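Local coordinates for uncharacterized protein (Escherichia coli O157:H7, PDB 4ZV9) that is of unknown function but belongs to the dienelactone hydrolase family and probably acts as an alpha/beta-hydrolase enzyme, at residues E59-R64 with G209-S214. Sequence-based numbering, arbitrary orientation.
Sequences EDVARR and GFHNDS
R64 sets CG opposite its own carbonyl carbon and then runs extended to NE (chi3 -157°), which carries its guanidinium from helix 56-67 out to D213 and H211. D213 places its carboxylate between its backbone N and carbonyl carbon, pointing back at the arginine. R64 NH2 donates to D213 OD2 at 2.8 Å in a nearly straight salt bridge (168°). OD2 lies in the guanidinium plane; R64 NH2 meets it on the syn side, tilted out of the carboxylate plane. D60, one turn earlier, fixes the rotation of the same group: its OD2 takes both R64 NE (2.9 Å) and R64 NH2 (2.8 Å), side-on. R63 NH2 adds a weak bond to D60 OD1, so two arginines and two aspartates form one network.

The chain has the alpha/beta-hydrolase fold. Segment 209-214 belongs to the loop between strand 198-203 and helix 220-237; in this fold the loop after the last strand usually bears the catalytic histidine, here probably the one just before G209, and not H211. G209-N212 is a type I turn.

H211 CE1 lies 3.4 Å from R64 NH1, with ring and guanidinium planes 47° apart. V61 CG2 meets the edge of this ring, 4.0 Å from H211 CE1. H211 ND1 is hydrogen-bonded to Y57 OH, and its NE2 to N2 OD1. A water over one face of the H211 ring accepts from R64 NH1 and donates to H211 O and D213 OD2.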
ATOM      1  N   GLU A  59       9.924   3.439   1.896  1.00 20.72           N
ATOM      2  CA  GLU A  59      10.085   4.198   3.139  1.00 22.66           C
ATOM      3  C   GLU A  59       9.760   5.675   2.896  1.00 21.20           C
ATOM      4  O   GLU A  59       9.110   6.333   3.722  1.00 21.28           O
ATOM      5  CB  GLU A  59      11.491   4.011   3.727  1.00 22.34           C
ATOM      6  CG  GLU A  59      11.707   2.601   4.257  1.00 24.90           C
ATOM      7  CD  GLU A  59      13.065   2.412   4.937  1.00 26.57           C
ATOM      8  OE1 GLU A  59      13.999   3.133   4.574  1.00 27.28           O
ATOM      9  OE2 GLU A  59      13.184   1.526   5.803  1.00 25.20           O
ATOM     10  N   ASP A  60      10.200   6.203   1.757  1.00 23.93           N
ATOM     11  CA  ASP A  60       9.875   7.587   1.411  1.00 22.41           C
ATOM     12  C   ASP A  60       8.349   7.745   1.263  1.00 22.41           C
ATOM     13  O   ASP A  60       7.781   8.724   1.729  1.00 20.49           O
ATOM     14  CB  ASP A  60      10.568   8.010   0.128  1.00 24.99           C
ATOM     15  CG  ASP A  60      10.514   9.508  -0.082  1.00 32.11           C
ATOM     16  OD1 ASP A  60      11.008  10.258   0.795  1.00 39.54           O
ATOM     17  OD2 ASP A  60      10.040   9.939  -1.132  1.00 37.40           O
ATOM     18  N   VAL A  61       7.692   6.784   0.615  1.00 22.04           N
ATOM     19  CA  VAL A  61       6.244   6.871   0.439  1.00 24.05           C
ATOM     20  C   VAL A  61       5.551   6.932   1.804  1.00 21.60           C
ATOM     21  O   VAL A  61       4.605   7.697   1.987  1.00 21.57           O
ATOM     22  CB  VAL A  61       5.702   5.725  -0.432  1.00 24.67           C
ATOM     23  CG1 VAL A  61       4.177   5.708  -0.424  1.00 25.73           C
ATOM     24  CG2 VAL A  61       6.221   5.880  -1.849  1.00 24.74           C
ATOM     25  N   ALA A  62       6.039   6.139   2.757  1.00 20.10           N
ATOM     26  CA  ALA A  62       5.488   6.157   4.105  1.00 18.59           C
ATOM     27  C   ALA A  62       5.607   7.553   4.702  1.00 19.43           C
ATOM     28  O   ALA A  62       4.656   8.052   5.327  1.00 21.41           O
ATOM     29  CB  ALA A  62       6.149   5.116   4.973  1.00 19.19           C
ATOM     30  N   ARG A  63       6.743   8.201   4.500  1.00 18.48           N
ATOM     31  CA  ARG A  63       6.921   9.564   4.971  1.00 20.64           C
ATOM     32  C   ARG A  63       5.978  10.547   4.257  1.00 22.43           C
ATOM     33  O   ARG A  63       5.448  11.458   4.894  1.00 20.70           O
ATOM     34  CB  ARG A  63       8.370  10.013   4.847  1.00 22.92           C
ATOM     35  CG  ARG A  63       9.328   9.248   5.749  1.00 21.70           C
ATOM     36  CD  ARG A  63      10.711   9.896   5.791  1.00 22.45           C
ATOM     37  NE  ARG A  63      11.405   9.865   4.509  1.00 23.04           N
ATOM     38  CZ  ARG A  63      12.187   8.882   4.082  1.00 22.24           C
ATOM     39  NH1 ARG A  63      12.371   7.773   4.801  1.00 23.31           N
ATOM     40  NH2 ARG A  63      12.778   8.989   2.902  1.00 23.67           N
ATOM     41  N   ARG A  64       5.722  10.338   2.966  1.00 21.98           N
ATOM     42  CA  ARG A  64       4.762  11.194   2.230  1.00 23.71           C
ATOM     43  C   ARG A  64       3.353  11.065   2.818  1.00 23.20           C
ATOM     44  O   ARG A  64       2.627  12.045   2.908  1.00 26.57           O
ATOM     45  CB  ARG A  64       4.711  10.847   0.753  1.00 23.39           C
ATOM     46  CG  ARG A  64       6.055  10.976   0.045  1.00 25.42           C
ATOM     47  CD  ARG A  64       5.953  10.555  -1.411  1.00 26.50           C
ATOM     48  NE  ARG A  64       7.250  10.157  -1.924  1.00 27.19           N
ATOM     49  CZ  ARG A  64       7.484   9.750  -3.160  1.00 29.94           C
ATOM     50  NH1 ARG A  64       6.505   9.739  -4.064  1.00 29.64           N
ATOM     51  NH2 ARG A  64       8.720   9.381  -3.501  1.00 29.99           N
ATOM     52  N   GLY A 209       4.970   0.691 -12.562  1.00 37.94           N
ATOM     53  CA  GLY A 209       6.061   1.292 -11.801  1.00 33.80           C
ATOM     54  C   GLY A 209       6.224   2.788 -12.019  1.00 34.64           C
ATOM     55  O   GLY A 209       7.228   3.367 -11.589  1.00 34.41           O
ATOM     56  N   PHE A 210       5.243   3.446 -12.643  1.00 33.32           N
ATOM     57  CA  PHE A 210       5.394   4.882 -12.979  1.00 34.39           C
ATOM     58  C   PHE A 210       5.502   5.811 -11.775  1.00 32.02           C
ATOM     59  O   PHE A 210       6.001   6.921 -11.910  1.00 33.07           O
ATOM     60  CB  PHE A 210       4.316   5.399 -13.965  1.00 34.20           C
ATOM     61  CG  PHE A 210       2.924   5.437 -13.405  1.00 35.00           C
ATOM     62  CD1 PHE A 210       2.524   6.454 -12.544  1.00 36.06           C
ATOM     63  CD2 PHE A 210       1.991   4.483 -13.774  1.00 37.93           C
ATOM     64  CE1 PHE A 210       1.233   6.495 -12.034  1.00 35.86           C
ATOM     65  CE2 PHE A 210       0.694   4.529 -13.281  1.00 38.82           C
ATOM     66  CZ  PHE A 210       0.316   5.535 -12.405  1.00 36.96           C
ATOM     67  N   HIS A 211       5.037   5.368 -10.615  1.00 31.89           N
ATOM     68  CA  HIS A 211       5.168   6.161  -9.397  1.00 29.57           C
ATOM     69  C   HIS A 211       6.543   5.975  -8.738  1.00 29.45           C
ATOM     70  O   HIS A 211       6.937   6.791  -7.893  1.00 27.72           O
ATOM     71  CB  HIS A 211       4.084   5.771  -8.403  1.00 29.98           C
ATOM     72  CG  HIS A 211       4.035   6.648  -7.194  1.00 30.14           C
ATOM     73  ND1 HIS A 211       4.648   6.311  -6.007  1.00 28.77           N
ATOM     74  CD2 HIS A 211       3.465   7.863  -6.995  1.00 31.08           C
ATOM     75  CE1 HIS A 211       4.454   7.277  -5.127  1.00 28.28           C
ATOM     76  NE2 HIS A 211       3.738   8.228  -5.701  1.00 27.35           N
ATOM     77  N   ASN A 212       7.272   4.925  -9.115  1.00 27.71           N
ATOM     78  CA  ASN A 212       8.566   4.644  -8.495  1.00 27.31           C
ATOM     79  C   ASN A 212       9.666   5.506  -9.110  1.00 28.31           C
ATOM     80  O   ASN A 212      10.244   5.176 -10.141  1.00 27.62           O
ATOM     81  CB  ASN A 212       8.917   3.160  -8.572  1.00 25.98           C
ATOM     82  CG  ASN A 212      10.142   2.800  -7.721  1.00 27.12           C
ATOM     83  OD1 ASN A 212      10.970   3.662  -7.396  1.00 27.63           O
ATOM     84  ND2 ASN A 212      10.251   1.508  -7.338  1.00 23.92           N
ATOM     85  N   ASP A 213       9.992   6.580  -8.402  1.00 29.27           N
ATOM     86  CA  ASP A 213      10.996   7.538  -8.838  1.00 32.67           C
ATOM     87  C   ASP A 213      12.448   7.027  -8.769  1.00 32.07           C
ATOM     88  O   ASP A 213      13.356   7.724  -9.209  1.00 31.71           O
ATOM     89  CB  ASP A 213      10.818   8.846  -8.068  1.00 35.48           C
ATOM     90  CG  ASP A 213      10.725   8.621  -6.583  1.00 38.49           C
ATOM     91  OD1 ASP A 213      11.782   8.393  -5.970  1.00 34.62           O
ATOM     92  OD2 ASP A 213       9.590   8.634  -6.048  1.00 36.02           O
ATOM     93  N   SER A 214      12.665   5.807  -8.278  1.00 30.28           N
ATOM     94  CA  SER A 214      14.008   5.220  -8.279  1.00 30.37           C
ATOM     95  C   SER A 214      14.244   4.325  -9.511  1.00 30.57           C
ATOM     96  O   SER A 214      15.323   3.729  -9.645  1.00 30.00           O
ATOM     97  CB  SER A 214      14.247   4.416  -7.001  1.00 28.36           C
ATOM     98  OG  SER A 214      13.471   3.210  -6.972  1.00 30.72           O
TER
HETATM   99  O   HOH W   1       6.968   9.045  -6.826  1.00 29.35           O